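Local coordinates for protein short-chain dehydrogenase/reductase SDR (Paraburkholderia phymatum, PDB 5VA8) that probably catalyses NADP(H)-dependent oxidation or reduction of a still unidentified substrate, as a Rossmann-fold member of the short-chain dehydrogenase/reductase family, at residues A[74-84]-A[123-131]; A[99-108]-A[157-165]. All coordinates share one frame; numbering follows the deposited sequence.

Contact 1 (A[74-84]-A[123-131]); sequences ITTPEGRAAAL and TPIELIRAT. With NAP (NADP nicotinamide-adenine-dinucleotide phosphate), chain E.
Ile74 N donates to the adenine N1A of NADP at 3.0 Å, nearly straight at 167°. On the side away from the adenine, Ile74 CG1 touches Leu127 CD1 at 3.8 Å. The stem of Arg80 lies along the same leucine, Arg80 CD 3.9 Å from Leu127 CG. The bend of Arg80 at chi3 (-76°) then folds its guanidinium back over the start of its own helix. One face lies over Thr76 O, and Glu126 CG is on the opposite face. Arg80 NH1 comes within 2.9 Å of Thr123 OG1, but the angle is poor; that hydroxyl is hydrogen-bonded to Glu118 O instead. This is the Rossmann fold of the family. The loop after strand 67-71 meets the cofactor, and the helix that follows packs against helix 110-138. The axes of 77-84 and 123-131 approach to 11.0 Å at 39°. Glu126 has two modelled conformers. In one, its OE1 takes a salt bridge from Arg129 NH2 and a water that also accepts from Arg80 NH2, a link that is therefore doubtful. Further along, Leu84 CD1 presses on Ala130 CB at a tight 3.5 Å, and Leu84 CD2 meets Thr131 CG2 at 3.6 Å.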
loop_
_atom_site.group_PDB
_atom_site.type_symbol
_atom_site.label_atom_id
_atom_site.label_comp_id
_atom_site.label_asym_id
_atom_site.label_seq_id
_atom_site.Cartn_x
_atom_site.Cartn_y
_atom_site.Cartn_z
ATOM N N ILE A 74 -10.494 -14.142 -26.734
ATOM C CA ILE A 74 -11.154 -14.257 -25.441
ATOM C C ILE A 74 -11.760 -12.936 -24.988
ATOM O O ILE A 74 -12.549 -12.919 -24.037
ATOM C CB ILE A 74 -10.146 -14.806 -24.403
ATOM C CG1 ILE A 74 -10.861 -15.367 -23.175
ATOM C CG2 ILE A 74 -9.149 -13.724 -23.981
ATOM C CD1 ILE A 74 -11.752 -16.556 -23.478
ATOM N N THR A 75 -11.436 -11.833 -25.665
ATOM C CA THR A 75 -11.937 -10.525 -25.259
ATOM C C THR A 75 -13.247 -10.161 -25.943
ATOM O O THR A 75 -13.659 -8.998 -25.886
ATOM C CB THR A 75 -10.886 -9.420 -25.494
ATOM O OG1 THR A 75 -10.707 -9.158 -26.901
ATOM C CG2 THR A 75 -9.549 -9.809 -24.850
ATOM N N THR A 76 -13.918 -11.131 -26.570
ATOM C CA THR A 76 -15.250 -10.974 -27.127
ATOM C C THR A 76 -16.228 -11.874 -26.384
ATOM O O THR A 76 -15.834 -12.933 -25.881
ATOM C CB THR A 76 -15.270 -11.352 -28.609
ATOM O OG1 THR A 76 -14.947 -12.739 -28.740
ATOM C CG2 THR A 76 -14.243 -10.522 -29.382
ATOM N N PRO A 77 -17.513 -11.501 -26.324
ATOM C CA PRO A 77 -18.503 -12.430 -25.746
ATOM C C PRO A 77 -18.545 -13.765 -26.469
ATOM O O PRO A 77 -18.693 -14.812 -25.818
ATOM C CB PRO A 77 -19.834 -11.670 -25.894
ATOM C CG PRO A 77 -19.457 -10.239 -26.159
ATOM C CD PRO A 77 -18.131 -10.270 -26.846
ATOM N N GLU A 78 -18.436 -13.756 -27.803
ATOM C CA GLU A 78 -18.460 -15.002 -28.563
ATOM C C GLU A 78 -17.268 -15.882 -28.226
ATOM O O GLU A 78 -17.395 -17.113 -28.155
ATOM C CB GLU A 78 -18.490 -14.713 -30.062
ATOM C CG GLU A 78 -19.780 -14.064 -30.559
ATOM C CD GLU A 78 -19.850 -12.576 -30.261
ATOM O OE1 GLU A 78 -18.857 -11.998 -29.754
ATOM O OE2 GLU A 78 -20.917 -11.985 -30.540
ATOM N N GLY A 79 -16.097 -15.278 -28.031
ATOM C CA GLY A 79 -14.933 -16.068 -27.664
ATOM C C GLY A 79 -15.050 -16.644 -26.268
ATOM O O GLY A 79 -14.711 -17.808 -26.038
ATOM N N ARG A 80 -15.527 -15.841 -25.316
ATOM C CA ARG A 80 -15.785 -16.371 -23.980
ATOM C C ARG A 80 -16.754 -17.538 -24.046
ATOM O O ARG A 80 -16.561 -18.556 -23.372
ATOM C CB ARG A 80 -16.319 -15.267 -23.070
ATOM C CG ARG A 80 -15.265 -14.206 -22.793
ATOM C CD ARG A 80 -15.719 -13.197 -21.724
ATOM N NE ARG A 80 -16.693 -12.202 -22.189
ATOM C CZ ARG A 80 -16.365 -11.059 -22.794
ATOM N NH1 ARG A 80 -15.089 -10.776 -23.058
ATOM N NH2 ARG A 80 -17.307 -10.200 -23.135
ATOM N N ALA A 81 -17.790 -17.417 -24.872
ATOM C CA ALA A 81 -18.762 -18.500 -24.980
ATOM C C ALA A 81 -18.131 -19.756 -25.563
ATOM O O ALA A 81 -18.470 -20.875 -25.151
ATOM C CB ALA A 81 -19.956 -18.056 -25.827
ATOM N N ALA A 82 -17.225 -19.597 -26.536
ATOM C CA ALA A 82 -16.571 -20.756 -27.142
ATOM C C ALA A 82 -15.633 -21.430 -26.151
ATOM O O ALA A 82 -15.519 -22.662 -26.128
ATOM C CB ALA A 82 -15.797 -20.339 -28.392
ATOM N N ALA A 83 -14.939 -20.634 -25.344
ATOM C CA ALA A 83 -14.073 -21.194 -24.314
ATOM C C ALA A 83 -14.891 -21.966 -23.286
ATOM O O ALA A 83 -14.531 -23.082 -22.897
ATOM C CB ALA A 83 -13.267 -20.077 -23.648
ATOM N N LEU A 84 -16.014 -21.394 -22.853
ATOM C CA LEU A 84 -16.848 -22.066 -21.861
ATOM C C LEU A 84 -17.567 -23.280 -22.440
ATOM O O LEU A 84 -17.845 -24.235 -21.707
ATOM C CB LEU A 84 -17.845 -21.077 -21.266
ATOM C CG LEU A 84 -17.118 -20.010 -20.438
ATOM C CD1 LEU A 84 -18.034 -18.834 -20.149
ATOM C CD2 LEU A 84 -16.580 -20.613 -19.154
ATOM N N THR A 123 -13.106 -8.420 -19.597
ATOM C CA THR A 123 -13.023 -9.832 -19.979
ATOM C C THR A 123 -12.771 -10.731 -18.770
ATOM O O THR A 123 -13.549 -11.680 -18.561
ATOM C CB THR A 123 -11.974 -10.005 -21.092
ATOM O OG1 THR A 123 -12.534 -9.551 -22.333
ATOM C CG2 THR A 123 -11.541 -11.464 -21.252
ATOM N N PRO A 124 -11.764 -10.482 -17.919
ATOM C CA PRO A 124 -11.629 -11.320 -16.716
ATOM C C PRO A 124 -12.855 -11.299 -15.824
ATOM O O PRO A 124 -13.223 -12.337 -15.258
ATOM C CB PRO A 124 -10.421 -10.713 -15.984
ATOM C CG PRO A 124 -9.684 -9.952 -17.001
ATOM C CD PRO A 124 -10.635 -9.548 -18.088
ATOM N N ILE A 125 -13.490 -10.133 -15.674
ATOM C CA ILE A 125 -14.686 -10.022 -14.832
ATOM C C ILE A 125 -15.813 -10.891 -15.374
ATOM O O ILE A 125 -16.503 -11.597 -14.618
ATOM C CB ILE A 125 -15.106 -8.545 -14.711
ATOM C CG1 ILE A 125 -14.086 -7.787 -13.859
ATOM C CG2 ILE A 125 -16.520 -8.408 -14.088
ATOM C CD1 ILE A 125 -14.311 -6.278 -13.814
ATOM N N GLU A 126 -16.031 -10.850 -16.687
ATOM C CA GLU A 126 -17.112 -11.643 -17.254
ATOM C C GLU A 126 -16.823 -13.140 -17.173
ATOM O O GLU A 126 -17.761 -13.934 -17.020
ATOM C CB GLU A 126 -17.375 -11.200 -18.691
ATOM C CG GLU A 126 -18.055 -9.830 -18.764
ATOM C CD GLU A 126 -19.464 -9.835 -18.186
ATOM O OE1 GLU A 126 -20.424 -10.025 -18.968
ATOM O OE2 GLU A 126 -19.619 -9.660 -16.954
ATOM N N LEU A 127 -15.555 -13.551 -17.274
ATOM C CA LEU A 127 -15.267 -14.976 -17.130
ATOM C C LEU A 127 -15.447 -15.428 -15.692
ATOM O O LEU A 127 -15.892 -16.559 -15.452
ATOM C CB LEU A 127 -13.855 -15.297 -17.624
ATOM C CG LEU A 127 -13.760 -15.335 -19.158
ATOM C CD1 LEU A 127 -12.307 -15.324 -19.645
ATOM C CD2 LEU A 127 -14.498 -16.559 -19.690
ATOM N N ILE A 128 -15.116 -14.570 -14.721
ATOM C CA ILE A 128 -15.449 -14.889 -13.333
ATOM C C ILE A 128 -16.956 -15.030 -13.177
ATOM O O ILE A 128 -17.447 -16.005 -12.602
ATOM C CB ILE A 128 -14.876 -13.836 -12.373
ATOM C CG1 ILE A 128 -13.349 -13.941 -12.376
ATOM C CG2 ILE A 128 -15.447 -14.038 -10.971
ATOM C CD1 ILE A 128 -12.636 -12.809 -11.681
ATOM N N ARG A 129 -17.717 -14.070 -13.708
ATOM C CA ARG A 129 -19.169 -14.141 -13.548
ATOM C C ARG A 129 -19.725 -15.428 -14.145
ATOM O O ARG A 129 -20.658 -16.031 -13.590
ATOM C CB ARG A 129 -19.830 -12.914 -14.181
ATOM C CG ARG A 129 -21.311 -12.821 -13.867
ATOM C CD ARG A 129 -21.922 -11.509 -14.320
ATOM N NE ARG A 129 -21.920 -11.352 -15.772
ATOM C CZ ARG A 129 -22.799 -11.926 -16.591
ATOM N NH1 ARG A 129 -23.753 -12.717 -16.109
ATOM N NH2 ARG A 129 -22.726 -11.706 -17.901
ATOM N N ALA A 130 -19.145 -15.889 -15.257
ATOM C CA ALA A 130 -19.662 -17.078 -15.926
ATOM C C ALA A 130 -19.243 -18.389 -15.265
ATOM O O ALA A 130 -19.855 -19.426 -15.554
ATOM C CB ALA A 130 -19.208 -17.088 -17.384
ATOM N N THR A 131 -18.228 -18.376 -14.388
ATOM C CA THR A 131 -17.712 -19.609 -13.807
ATOM C C THR A 131 -17.857 -19.685 -12.297
ATOM O O THR A 131 -17.662 -20.769 -11.731
ATOM C CB THR A 131 -16.232 -19.795 -14.171
ATOM O OG1 THR A 131 -15.470 -18.675 -13.695
ATOM C CG2 THR A 131 -16.081 -19.910 -15.693
HETATM P PA NAP E . 2.983 -13.397 -25.280
HETATM O O1A NAP E . 4.225 -14.169 -25.088
HETATM O O2A NAP E . 2.903 -12.571 -26.547
HETATM O O5B NAP E . 1.776 -14.451 -25.221
HETATM C C5B NAP E . 0.432 -13.974 -25.382
HETATM C C4B NAP E . -0.443 -15.179 -25.593
HETATM O O4B NAP E . -1.822 -14.772 -25.486
HETATM C C3B NAP E . -0.319 -15.841 -26.965
HETATM O O3B NAP E . -0.602 -17.228 -26.848
HETATM C C2B NAP E . -1.414 -15.129 -27.755
HETATM O O2B NAP E . -1.738 -15.909 -28.929
HETATM C C1B NAP E . -2.507 -15.068 -26.687
HETATM N N9A NAP E . -3.498 -14.016 -26.888
HETATM C C8A NAP E . -3.261 -12.668 -26.949
HETATM N N7A NAP E . -4.348 -11.937 -27.027
HETATM C C5A NAP E . -5.374 -12.871 -27.029
HETATM C C6A NAP E . -6.774 -12.742 -27.110
HETATM N N6A NAP E . -7.409 -11.568 -27.204
HETATM N N1A NAP E . -7.512 -13.874 -27.102
HETATM C C2A NAP E . -6.879 -15.051 -27.003
HETATM N N3A NAP E . -5.567 -15.295 -26.920
HETATM C C4A NAP E . -4.865 -14.157 -26.944
HETATM O O3 NAP E . 2.731 -12.403 -24.053
HETATM P PN NAP E . 3.083 -12.488 -22.493
HETATM O O1N NAP E . 2.863 -13.865 -22.010
HETATM O O2N NAP E . 4.405 -11.857 -22.296
HETATM O O5D NAP E . 1.962 -11.508 -21.916
HETATM C C5D NAP E . 0.736 -12.017 -21.353
HETATM C C4D NAP E . 0.073 -10.851 -20.662
HETATM O O4D NAP E . 0.914 -10.417 -19.569
HETATM C C3D NAP E . -0.158 -9.609 -21.532
HETATM O O3D NAP E . -1.366 -8.947 -21.156
HETATM C C2D NAP E . 1.043 -8.736 -21.184
HETATM O O2D NAP E . 0.850 -7.345 -21.417
HETATM C C1D NAP E . 1.139 -9.043 -19.693
HETATM N N1N NAP E . 2.462 -8.734 -19.095
HETATM C C2N NAP E . 3.587 -9.188 -19.673
HETATM C C3N NAP E . 4.808 -8.949 -19.080
HETATM C C7N NAP E . 6.129 -9.414 -19.614
HETATM O O7N NAP E . 7.162 -8.801 -19.281
HETATM N N7N NAP E . 6.134 -10.378 -20.530
HETATM C C4N NAP E . 4.827 -8.303 -17.846
HETATM C C5N NAP E . 3.649 -7.837 -17.287
HETATM C C6N NAP E . 2.470 -8.048 -17.937
HETATM P P2B NAP E . -2.526 -15.259 -30.176
HETATM O O1X NAP E . -3.921 -15.004 -29.709
HETATM O O2X NAP E . -1.798 -13.972 -30.568
HETATM O O3X NAP E . -2.422 -16.337 -31.273
HETATM O O HOH W 1 -19.947 -10.499 -21.789
#

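Contact 2 (A[99-108]-A[157-165]); sequences GPPPGDFRNF and VLGLSNGAR. With TCE (3,3',3''-phosphanetriyltripropanoic acid), chain F; NAP (NADP nicotinamide-adenine-dinucleotide phosphate), chain E.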
loop_
_atom_site.group_PDB
_atom_site.type_symbol
_atom_site.label_atom_id
_atom_site.label_comp_id
_atom_site.label_asym_id
_atom_site.label_seq_id
_atom_site.Cartn_x
_atom_site.Cartn_y
_atom_site.Cartn_z
ATOM N N GLY A 99 -2.049 -7.415 -23.886
ATOM C CA GLY A 99 -2.073 -6.123 -23.246
ATOM C C GLY A 99 -2.180 -4.978 -24.235
ATOM O O GLY A 99 -2.103 -5.162 -25.460
ATOM N N PRO A 100 -2.372 -3.768 -23.720
ATOM C CA PRO A 100 -2.628 -2.615 -24.598
ATOM C C PRO A 100 -1.349 -2.084 -25.214
ATOM O O PRO A 100 -0.238 -2.398 -24.760
ATOM C CB PRO A 100 -3.260 -1.584 -23.655
ATOM C CG PRO A 100 -2.710 -1.934 -22.298
ATOM C CD PRO A 100 -2.490 -3.431 -22.289
ATOM N N PRO A 101 -1.472 -1.281 -26.264
ATOM C CA PRO A 101 -0.305 -0.688 -26.900
ATOM C C PRO A 101 0.259 0.441 -26.060
ATOM O O PRO A 101 -0.463 1.062 -25.263
ATOM C CB PRO A 101 -0.875 -0.151 -28.218
ATOM C CG PRO A 101 -2.270 0.217 -27.847
ATOM C CD PRO A 101 -2.722 -0.888 -26.940
ATOM N N PRO A 102 1.540 0.741 -26.226
ATOM C CA PRO A 102 2.136 1.899 -25.557
ATOM C C PRO A 102 1.777 3.212 -26.237
ATOM O O PRO A 102 1.381 3.261 -27.405
ATOM C CB PRO A 102 3.637 1.629 -25.691
ATOM C CG PRO A 102 3.742 0.909 -27.001
ATOM C CD PRO A 102 2.526 0.003 -27.038
ATOM N N GLY A 103 1.943 4.291 -25.482
ATOM C CA GLY A 103 1.786 5.616 -26.047
ATOM C C GLY A 103 1.793 6.673 -24.970
ATOM O O GLY A 103 1.748 6.380 -23.770
ATOM N N ASP A 104 1.863 7.925 -25.424
ATOM C CA ASP A 104 1.684 9.066 -24.535
ATOM C C ASP A 104 0.199 9.279 -24.277
ATOM O O ASP A 104 -0.626 9.133 -25.184
ATOM C CB ASP A 104 2.290 10.331 -25.142
ATOM C CG ASP A 104 2.210 11.530 -24.204
ATOM O OD1 ASP A 104 3.108 11.671 -23.342
ATOM O OD2 ASP A 104 1.251 12.326 -24.323
ATOM N N PHE A 105 -0.136 9.643 -23.031
ATOM C CA PHE A 105 -1.540 9.722 -22.636
ATOM C C PHE A 105 -2.327 10.711 -23.489
ATOM O O PHE A 105 -3.532 10.528 -23.681
ATOM C CB PHE A 105 -1.661 10.087 -21.153
ATOM C CG PHE A 105 -1.345 11.533 -20.833
ATOM C CD1 PHE A 105 -0.035 11.963 -20.689
ATOM C CD2 PHE A 105 -2.368 12.440 -20.616
ATOM C CE1 PHE A 105 0.251 13.295 -20.372
ATOM C CE2 PHE A 105 -2.101 13.755 -20.292
ATOM C CZ PHE A 105 -0.788 14.193 -20.177
ATOM N N ARG A 106 -1.676 11.752 -24.016
ATOM C CA ARG A 106 -2.407 12.714 -24.835
ATOM C C ARG A 106 -2.828 12.143 -26.186
ATOM O O ARG A 106 -3.676 12.741 -26.859
ATOM C CB ARG A 106 -1.564 13.981 -25.017
ATOM C CG ARG A 106 -1.475 14.807 -23.729
ATOM C CD ARG A 106 -0.270 15.725 -23.687
ATOM N NE ARG A 106 0.910 15.031 -23.176
ATOM C CZ ARG A 106 1.881 15.622 -22.490
ATOM N NH1 ARG A 106 2.916 14.911 -22.060
ATOM N NH2 ARG A 106 1.812 16.921 -22.222
ATOM N N ASN A 107 -2.289 10.995 -26.583
ATOM C CA ASN A 107 -2.648 10.360 -27.841
ATOM C C ASN A 107 -3.611 9.193 -27.673
ATOM O O ASN A 107 -4.017 8.609 -28.681
ATOM C CB ASN A 107 -1.385 9.884 -28.564
ATOM C CG ASN A 107 -0.512 11.034 -29.009
ATOM O OD1 ASN A 107 -1.014 12.078 -29.434
ATOM N ND2 ASN A 107 0.804 10.855 -28.922
ATOM N N PHE A 108 -3.981 8.836 -26.438
ATOM C CA PHE A 108 -4.970 7.785 -26.226
ATOM C C PHE A 108 -6.336 8.272 -26.692
ATOM O O PHE A 108 -6.789 9.346 -26.285
ATOM C CB PHE A 108 -5.062 7.398 -24.747
ATOM C CG PHE A 108 -3.804 6.802 -24.162
ATOM C CD1 PHE A 108 -2.839 6.206 -24.952
ATOM C CD2 PHE A 108 -3.619 6.820 -22.786
ATOM C CE1 PHE A 108 -1.697 5.653 -24.373
ATOM C CE2 PHE A 108 -2.490 6.277 -22.202
ATOM C CZ PHE A 108 -1.525 5.693 -22.990
ATOM N N VAL A 157 5.047 4.438 -20.487
ATOM C CA VAL A 157 4.352 4.485 -21.768
ATOM C C VAL A 157 3.143 3.562 -21.780
ATOM O O VAL A 157 2.497 3.407 -22.820
ATOM C CB VAL A 157 5.296 4.128 -22.927
ATOM C CG1 VAL A 157 6.471 5.084 -22.963
ATOM C CG2 VAL A 157 5.771 2.692 -22.787
ATOM N N LEU A 158 2.804 2.959 -20.633
ATOM C CA LEU A 158 1.699 2.001 -20.641
ATOM C C LEU A 158 0.510 2.493 -19.817
ATOM O O LEU A 158 -0.095 1.724 -19.052
ATOM C CB LEU A 158 2.174 0.623 -20.154
ATOM C CG LEU A 158 3.009 -0.140 -21.194
ATOM C CD1 LEU A 158 3.465 -1.489 -20.640
ATOM C CD2 LEU A 158 2.228 -0.338 -22.490
ATOM N N GLY A 159 0.139 3.761 -20.008
ATOM C CA GLY A 159 -1.010 4.313 -19.299
ATOM C C GLY A 159 -2.277 3.490 -19.438
ATOM O O GLY A 159 -3.078 3.418 -18.504
ATOM N N LEU A 160 -2.489 2.873 -20.612
ATOM C CA LEU A 160 -3.705 2.075 -20.800
ATOM C C LEU A 160 -3.718 0.866 -19.876
ATOM O O LEU A 160 -4.791 0.437 -19.426
ATOM C CB LEU A 160 -3.831 1.634 -22.261
ATOM C CG LEU A 160 -4.055 2.755 -23.281
ATOM C CD1 LEU A 160 -3.892 2.227 -24.696
ATOM C CD2 LEU A 160 -5.449 3.376 -23.109
ATOM N N SER A 161 -2.540 0.298 -19.595
ATOM C CA SER A 161 -2.422 -0.793 -18.634
ATOM C C SER A 161 -2.528 -0.273 -17.205
ATOM O O SER A 161 -3.247 -0.851 -16.377
ATOM C CB SER A 161 -1.086 -1.519 -18.825
ATOM O OG SER A 161 -0.883 -2.491 -17.803
ATOM N N ASN A 162 -1.808 0.815 -16.916
ATOM C CA ASN A 162 -1.871 1.458 -15.607
ATOM C C ASN A 162 -3.313 1.646 -15.182
ATOM O O ASN A 162 -3.679 1.386 -14.031
ATOM C CB ASN A 162 -1.176 2.826 -15.651
ATOM C CG ASN A 162 0.303 2.739 -16.016
ATOM O OD1 ASN A 162 0.927 1.678 -15.913
ATOM N ND2 ASN A 162 0.873 3.868 -16.440
ATOM N N GLY A 163 -4.150 2.090 -16.109
ATOM C CA GLY A 163 -5.560 2.250 -15.837
ATOM C C GLY A 163 -6.354 0.956 -15.831
ATOM O O GLY A 163 -6.961 0.613 -14.811
ATOM N N ALA A 164 -6.382 0.229 -16.954
ATOM C CA ALA A 164 -7.312 -0.895 -17.057
ATOM C C ALA A 164 -7.021 -1.967 -16.019
ATOM O O ALA A 164 -7.946 -2.521 -15.412
ATOM C CB ALA A 164 -7.270 -1.487 -18.468
ATOM N N ARG A 165 -5.745 -2.280 -15.793
ATOM C CA ARG A 165 -5.459 -3.390 -14.897
ATOM C C ARG A 165 -5.656 -3.000 -13.448
ATOM O O ARG A 165 -5.988 -3.861 -12.623
ATOM C CB ARG A 165 -4.036 -3.895 -15.119
ATOM C CG ARG A 165 -3.823 -4.339 -16.568
ATOM C CD ARG A 165 -2.503 -5.054 -16.641
ATOM N NE ARG A 165 -1.965 -5.252 -17.983
ATOM C CZ ARG A 165 -2.089 -6.359 -18.709
ATOM N NH1 ARG A 165 -2.828 -7.389 -18.282
ATOM N NH2 ARG A 165 -1.458 -6.430 -19.878
HETATM O O16 TCE F . 0.445 -4.238 -20.060
HETATM C C14 TCE F . 1.429 -4.309 -19.273
HETATM O O15 TCE F . 1.388 -3.743 -18.155
HETATM C C5 TCE F . 2.685 -5.065 -19.701
HETATM C C2 TCE F . 3.812 -4.709 -18.737
HETATM P P TCE F . 5.257 -5.832 -19.053
HETATM C C3 TCE F . 5.563 -6.054 -20.856
HETATM C C6 TCE F . 5.993 -4.663 -21.300
HETATM C C8 TCE F . 6.152 -4.697 -22.806
HETATM O O10 TCE F . 7.228 -4.282 -23.295
HETATM O O9 TCE F . 5.225 -5.144 -23.535
HETATM C C1 TCE F . 6.735 -5.162 -18.180
HETATM C C4 TCE F . 6.402 -5.111 -16.693
HETATM C C11 TCE F . 7.589 -4.483 -15.987
HETATM O O12 TCE F . 7.617 -4.382 -14.731
HETATM O O13 TCE F . 8.550 -4.068 -16.688
HETATM P PA NAP E . 2.983 -13.397 -25.280
HETATM O O1A NAP E . 4.225 -14.169 -25.088
HETATM O O2A NAP E . 2.903 -12.571 -26.547
HETATM O O5B NAP E . 1.776 -14.451 -25.221
HETATM C C5B NAP E . 0.432 -13.974 -25.382
HETATM C C4B NAP E . -0.443 -15.179 -25.593
HETATM O O4B NAP E . -1.822 -14.772 -25.486
HETATM C C3B NAP E . -0.319 -15.841 -26.965
HETATM O O3B NAP E . -0.602 -17.228 -26.848
HETATM C C2B NAP E . -1.414 -15.129 -27.755
HETATM O O2B NAP E . -1.738 -15.909 -28.929
HETATM C C1B NAP E . -2.507 -15.068 -26.687
HETATM N N9A NAP E . -3.498 -14.016 -26.888
HETATM C C8A NAP E . -3.261 -12.668 -26.949
HETATM N N7A NAP E . -4.348 -11.937 -27.027
HETATM C C5A NAP E . -5.374 -12.871 -27.029
HETATM C C6A NAP E . -6.774 -12.742 -27.110
HETATM N N6A NAP E . -7.409 -11.568 -27.204
HETATM N N1A NAP E . -7.512 -13.874 -27.102
HETATM C C2A NAP E . -6.879 -15.051 -27.003
HETATM N N3A NAP E . -5.567 -15.295 -26.920
HETATM C C4A NAP E . -4.865 -14.157 -26.944
HETATM O O3 NAP E . 2.731 -12.403 -24.053
HETATM P PN NAP E . 3.083 -12.488 -22.493
HETATM O O1N NAP E . 2.863 -13.865 -22.010
HETATM O O2N NAP E . 4.405 -11.857 -22.296
HETATM O O5D NAP E . 1.962 -11.508 -21.916
HETATM C C5D NAP E . 0.736 -12.017 -21.353
HETATM C C4D NAP E . 0.073 -10.851 -20.662
HETATM O O4D NAP E . 0.914 -10.417 -19.569
HETATM C C3D NAP E . -0.158 -9.609 -21.532
HETATM O O3D NAP E . -1.366 -8.947 -21.156
HETATM C C2D NAP E . 1.043 -8.736 -21.184
HETATM O O2D NAP E . 0.850 -7.345 -21.417
HETATM C C1D NAP E . 1.139 -9.043 -19.693
HETATM N N1N NAP E . 2.462 -8.734 -19.095
HETATM C C2N NAP E . 3.587 -9.188 -19.673
HETATM C C3N NAP E . 4.808 -8.949 -19.080
HETATM C C7N NAP E . 6.129 -9.414 -19.614
HETATM O O7N NAP E . 7.162 -8.801 -19.281
HETATM N N7N NAP E . 6.134 -10.378 -20.530
HETATM C C4N NAP E . 4.827 -8.303 -17.846
HETATM C C5N NAP E . 3.649 -7.837 -17.287
HETATM C C6N NAP E . 2.470 -8.048 -17.937
HETATM P P2B NAP E . -2.526 -15.259 -30.176
HETATM O O1X NAP E . -3.921 -15.004 -29.709
HETATM O O2X NAP E . -1.798 -13.972 -30.568
HETATM O O3X NAP E . -2.422 -16.337 -31.273
HETATM O O HOH W 2 -0.530 2.543 -22.961
HETATM O O HOH W 3 1.374 6.136 -21.067
#
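Leu160 packs between a run of prolines and the ring of Phe108. Its CB rests on Pro100 CB at 3.6 Å. CG is anti to the carbonyl carbon (chi1 -66°), which sets it over the middle of the Phe108 ring. It lies 3.8 Å from the Phe108 centroid and 6° off the normal, a CH-pi contact. At the tip the two methyls part. CD1 meets Pro101 O at 3.7 Å and also touches Pro100 CB. CD2 stays over the ring, 3.9 Å from Phe108 CD2. Phe105 CA lies over the other face of the Phe108 ring, and Gly159 CA stands at its edge. Phe171 of the second subunit also packs on Phe108.

Outward from this cluster the backbones join directly. Gly103 N donates to Val157 O at 2.9 Å and 161°. Pro102 CA also makes a CH...O contact to Val157 O. Two waters tie the loop to the first turn of the helix: one joins Pro101 O and Val157 O to Leu160 N, the other Gly103 O to Gly159 N.

The inner end holds ligands. Leu158 CD1 packs on the phosphine compound, while its CD2 packs on Pro102. Ser161 OG donates to O15 of that compound at 2.6 Å. It also accepts from Arg165 NE and is hydrogen-bonded to Ser150 OG. Arg165 is extended from CG to NE, and its NH2 donates in the guanidinium plane to ribose O3D of NADP at 2.8 Å and to ligand O16 at 2.9 Å. Ser161 and Arg165 have the spacing of the Tyr-x-x-x-Lys motif of classical short-chain dehydrogenases. The arrangement is consistent with that family's active site, where the basic residue holds the nicotinamide ribose.

Overall arrangement
The two contacts lie along one NADP, with centres about 23 Å apart. Contact 1 serves the adenine end through a backbone NH. Contact 2 serves the nicotinamide ribose through an arginine and also holds the second ligand. Both are partly buried, and their segments alternate along the chain. Contact 1 joins two helices beside the sheet, by aliphatic packing and the stem of an arginine, with a water bridge that depends on one glutamate conformer. Contact 2 sets a proline-rich loop against the start of a helix, by ring packing, waters and one backbone bond. The elements connect: helix 110-138 of contact 1 packs on helix 159-179 of contact 2. Both contacts also touch the second subunit.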